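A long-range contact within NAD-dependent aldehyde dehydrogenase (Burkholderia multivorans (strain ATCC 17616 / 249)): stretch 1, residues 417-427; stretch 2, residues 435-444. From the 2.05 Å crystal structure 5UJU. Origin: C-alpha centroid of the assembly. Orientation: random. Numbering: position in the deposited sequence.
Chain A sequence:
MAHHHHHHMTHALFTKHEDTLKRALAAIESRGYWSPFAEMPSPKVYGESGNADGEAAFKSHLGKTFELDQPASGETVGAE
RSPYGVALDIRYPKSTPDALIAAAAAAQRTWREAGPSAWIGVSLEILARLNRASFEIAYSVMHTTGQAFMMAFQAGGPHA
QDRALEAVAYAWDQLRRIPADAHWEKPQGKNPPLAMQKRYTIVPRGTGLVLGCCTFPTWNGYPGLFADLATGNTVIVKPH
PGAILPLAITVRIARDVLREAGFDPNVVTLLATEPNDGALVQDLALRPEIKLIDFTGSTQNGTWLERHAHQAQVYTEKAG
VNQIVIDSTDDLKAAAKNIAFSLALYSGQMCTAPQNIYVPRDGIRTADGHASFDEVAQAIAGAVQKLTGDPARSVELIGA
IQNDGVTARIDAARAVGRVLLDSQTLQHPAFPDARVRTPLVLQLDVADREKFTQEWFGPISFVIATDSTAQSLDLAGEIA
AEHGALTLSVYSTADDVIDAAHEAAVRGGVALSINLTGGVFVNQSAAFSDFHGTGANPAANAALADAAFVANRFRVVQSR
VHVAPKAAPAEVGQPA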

# COMPACT_ATOMS: atom_id res chain seq x y z
N GLY A 417 -4.55 -37.59 18.81
CA GLY A 417 -3.38 -38.09 19.50
C GLY A 417 -3.70 -38.72 20.83
O GLY A 417 -4.74 -39.38 20.98
N ARG A 418 -2.86 -38.49 21.83
CA ARG A 418 -3.15 -38.90 23.20
C ARG A 418 -3.73 -37.71 23.94
O ARG A 418 -3.15 -36.62 23.93
CB ARG A 418 -1.90 -39.40 23.94
CG ARG A 418 -2.16 -39.67 25.43
CD ARG A 418 -0.90 -40.08 26.20
NE ARG A 418 -0.37 -41.34 25.72
CZ ARG A 418 -0.65 -42.53 26.25
NH1 ARG A 418 -1.46 -42.64 27.29
NH2 ARG A 418 -0.12 -43.61 25.73
N VAL A 419 -4.89 -37.92 24.57
CA VAL A 419 -5.55 -36.83 25.28
C VAL A 419 -4.86 -36.64 26.62
O VAL A 419 -4.78 -37.57 27.43
CB VAL A 419 -7.05 -37.12 25.46
CG1 VAL A 419 -7.70 -35.96 26.20
CG2 VAL A 419 -7.70 -37.33 24.10
N LEU A 420 -4.36 -35.43 26.86
CA LEU A 420 -3.80 -35.07 28.16
C LEU A 420 -4.87 -34.51 29.09
O LEU A 420 -4.83 -34.74 30.30
CB LEU A 420 -2.65 -34.08 27.98
CG LEU A 420 -1.43 -34.68 27.28
CD1 LEU A 420 -0.46 -33.59 26.86
CD2 LEU A 420 -0.75 -35.68 28.19
N LEU A 421 -5.82 -33.75 28.54
CA LEU A 421 -6.91 -33.20 29.33
C LEU A 421 -8.12 -33.20 28.42
O LEU A 421 -8.08 -32.58 27.35
CB LEU A 421 -6.61 -31.79 29.84
CG LEU A 421 -7.80 -31.02 30.41
CD1 LEU A 421 -8.35 -31.74 31.63
CD2 LEU A 421 -7.37 -29.62 30.79
N ASP A 422 -9.17 -33.91 28.81
CA ASP A 422 -10.35 -33.99 27.97
C ASP A 422 -11.20 -32.75 28.16
O ASP A 422 -11.24 -32.16 29.24
CB ASP A 422 -11.16 -35.26 28.26
CG ASP A 422 -12.16 -35.57 27.15
OD1 ASP A 422 -12.06 -34.95 26.07
OD2 ASP A 422 -13.02 -36.46 27.32
N SER A 423 -11.88 -32.36 27.08
CA SER A 423 -12.84 -31.28 27.09
C SER A 423 -14.16 -31.75 27.70
O SER A 423 -14.68 -32.80 27.30
CB SER A 423 -13.06 -30.78 25.67
OG SER A 423 -14.14 -29.87 25.61
N GLN A 424 -14.72 -30.96 28.61
CA GLN A 424 -15.98 -31.29 29.27
C GLN A 424 -17.04 -30.24 28.96
O GLN A 424 -16.72 -29.11 28.58
CB GLN A 424 -15.81 -31.37 30.80
CG GLN A 424 -14.62 -32.18 31.28
CD GLN A 424 -14.72 -33.64 30.91
OE1 GLN A 424 -15.75 -34.10 30.40
NE2 GLN A 424 -13.65 -34.39 31.16
N THR A 425 -18.30 -30.64 29.07
CA THR A 425 -19.43 -29.71 28.99
C THR A 425 -19.74 -29.18 30.38
O THR A 425 -19.89 -29.96 31.34
CB THR A 425 -20.66 -30.40 28.39
OG1 THR A 425 -20.35 -30.88 27.08
CG2 THR A 425 -21.84 -29.43 28.31
N LEU A 426 -19.88 -27.86 30.50
CA LEU A 426 -20.22 -27.25 31.77
C LEU A 426 -21.65 -26.72 31.72
O LEU A 426 -22.14 -26.29 30.66
CB LEU A 426 -19.26 -26.09 32.10
CG LEU A 426 -17.74 -26.32 32.16
CD1 LEU A 426 -17.05 -25.10 32.73
CD2 LEU A 426 -17.40 -27.57 32.99
N GLN A 427 -22.33 -26.76 32.86
CA GLN A 427 -23.63 -26.13 33.03
C GLN A 427 -23.37 -24.74 33.58
O GLN A 427 -22.86 -24.60 34.70
CB GLN A 427 -24.56 -26.94 33.94
CG GLN A 427 -25.95 -26.31 34.12
CD GLN A 427 -26.78 -26.30 32.86
OE1 GLN A 427 -26.43 -26.94 31.87
NE2 GLN A 427 -27.87 -25.53 32.87
N ARG A 435 -23.74 -22.64 25.80
CA ARG A 435 -22.87 -23.63 25.18
C ARG A 435 -21.46 -23.40 25.72
O ARG A 435 -20.76 -22.48 25.28
CB ARG A 435 -22.92 -23.51 23.66
CG ARG A 435 -22.14 -24.58 22.89
CD ARG A 435 -21.94 -24.15 21.43
NE ARG A 435 -23.20 -24.05 20.72
CZ ARG A 435 -23.71 -22.92 20.24
NH1 ARG A 435 -23.07 -21.77 20.37
NH2 ARG A 435 -24.88 -22.95 19.62
N VAL A 436 -21.04 -24.21 26.69
CA VAL A 436 -19.77 -24.00 27.38
C VAL A 436 -18.99 -25.31 27.32
O VAL A 436 -19.52 -26.37 27.69
CB VAL A 436 -19.97 -23.57 28.85
CG1 VAL A 436 -18.62 -23.27 29.54
CG2 VAL A 436 -20.90 -22.38 28.96
N ARG A 437 -17.72 -25.24 26.89
CA ARG A 437 -16.83 -26.39 26.77
C ARG A 437 -15.43 -26.03 27.26
O ARG A 437 -14.91 -24.97 26.91
CB ARG A 437 -16.72 -26.87 25.32
CG ARG A 437 -18.00 -27.21 24.62
CD ARG A 437 -18.62 -28.45 25.22
NE ARG A 437 -19.65 -29.03 24.36
CZ ARG A 437 -20.94 -28.75 24.44
NH1 ARG A 437 -21.36 -27.87 25.35
NH2 ARG A 437 -21.80 -29.34 23.62
N THR A 438 -14.81 -26.94 28.02
CA THR A 438 -13.47 -26.71 28.55
C THR A 438 -12.42 -27.11 27.51
O THR A 438 -12.73 -27.82 26.55
CB THR A 438 -13.26 -27.51 29.85
OG1 THR A 438 -13.39 -28.92 29.61
CG2 THR A 438 -14.28 -27.07 30.89
N PRO A 439 -11.17 -26.66 27.67
CA PRO A 439 -10.16 -26.94 26.63
C PRO A 439 -9.78 -28.41 26.53
O PRO A 439 -9.75 -29.16 27.51
CB PRO A 439 -8.96 -26.09 27.07
CG PRO A 439 -9.54 -25.01 27.93
CD PRO A 439 -10.67 -25.67 28.65
N LEU A 440 -9.49 -28.80 25.29
CA LEU A 440 -8.92 -30.10 24.97
C LEU A 440 -7.42 -29.94 24.76
O LEU A 440 -6.99 -29.12 23.95
CB LEU A 440 -9.57 -30.68 23.71
CG LEU A 440 -8.95 -31.97 23.15
CD1 LEU A 440 -9.21 -33.16 24.09
CD2 LEU A 440 -9.52 -32.24 21.79
N VAL A 441 -6.63 -30.73 25.50
CA VAL A 441 -5.17 -30.68 25.39
C VAL A 441 -4.68 -32.06 25.00
O VAL A 441 -4.99 -33.05 25.67
CB VAL A 441 -4.50 -30.20 26.68
CG1 VAL A 441 -2.99 -30.12 26.46
CG2 VAL A 441 -5.03 -28.82 27.11
N LEU A 442 -3.92 -32.12 23.91
CA LEU A 442 -3.46 -33.38 23.35
C LEU A 442 -1.94 -33.44 23.33
O LEU A 442 -1.25 -32.41 23.33
CB LEU A 442 -3.99 -33.56 21.92
CG LEU A 442 -5.52 -33.48 21.81
CD1 LEU A 442 -5.93 -32.91 20.48
CD2 LEU A 442 -6.12 -34.85 22.01
N GLN A 443 -1.42 -34.66 23.32
CA GLN A 443 0.00 -34.87 23.16
C GLN A 443 0.26 -35.38 21.75
O GLN A 443 -0.41 -36.31 21.29
CB GLN A 443 0.53 -35.88 24.18
CG GLN A 443 2.01 -36.19 24.01
CD GLN A 443 2.57 -37.15 25.06
OE1 GLN A 443 2.07 -37.22 26.19
NE2 GLN A 443 3.59 -37.89 24.69
N LEU A 444 1.22 -34.76 21.06
CA LEU A 444 1.68 -35.22 19.76
C LEU A 444 3.20 -35.33 19.75
O LEU A 444 3.90 -34.91 20.69
CB LEU A 444 1.23 -34.29 18.64
CG LEU A 444 -0.27 -34.34 18.36
CD1 LEU A 444 -0.62 -33.32 17.28
CD2 LEU A 444 -0.65 -35.75 17.95
O HOH W 1 -10.74 -29.57 29.89
O HOH W 2 -22.90 -26.03 28.03

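The two stretches run antiparallel and bury 935 Å² between them. Gln443 N donates to Arg418 O at 2.7 Å; the return bond, Arg418 N to Gln443 O, is weak at 3.3 Å. A beta bulge follows. Val441 O accepts from both Leu420 N (2.7 Å) and Leu421 N (3.1 Å), so stretch 1 spends an extra residue there. Val441 N to Leu421 O (3.0 Å) completes that pair.

At the bulge, the CA-to-CB bond of Leu420 points toward stretch 2, and its CD1 rests 3.7 Å from Gln443 CB. Val419 rests against two leucines: its CG1 lies 3.8 Å from Leu440 CD1, and its CG2 lies 3.6 Å from Leu442 CD2. Gly417 leaves room for Leu444, whose CD2 sits 3.9 Å from Gly417 CA. A CB on Gly417 would clash with that methyl and with Gln443 O.

Farther along, side chains join the backbone bonding. Ser423 OG donates to Thr438 O (2.7 Å), and Gln424 N donates to Thr438 OG1 (2.6 Å). Water 1 fills a polar gap, accepting from Thr438 OG1 (2.7 Å) and donating to Asp422 O (2.7 Å) and Pro439 O (2.6 Å). Beyond it, Leu426 N donates to Val436 O (3.2 Å), while Leu426 CG packs 3.8 Å from Thr438 CG2.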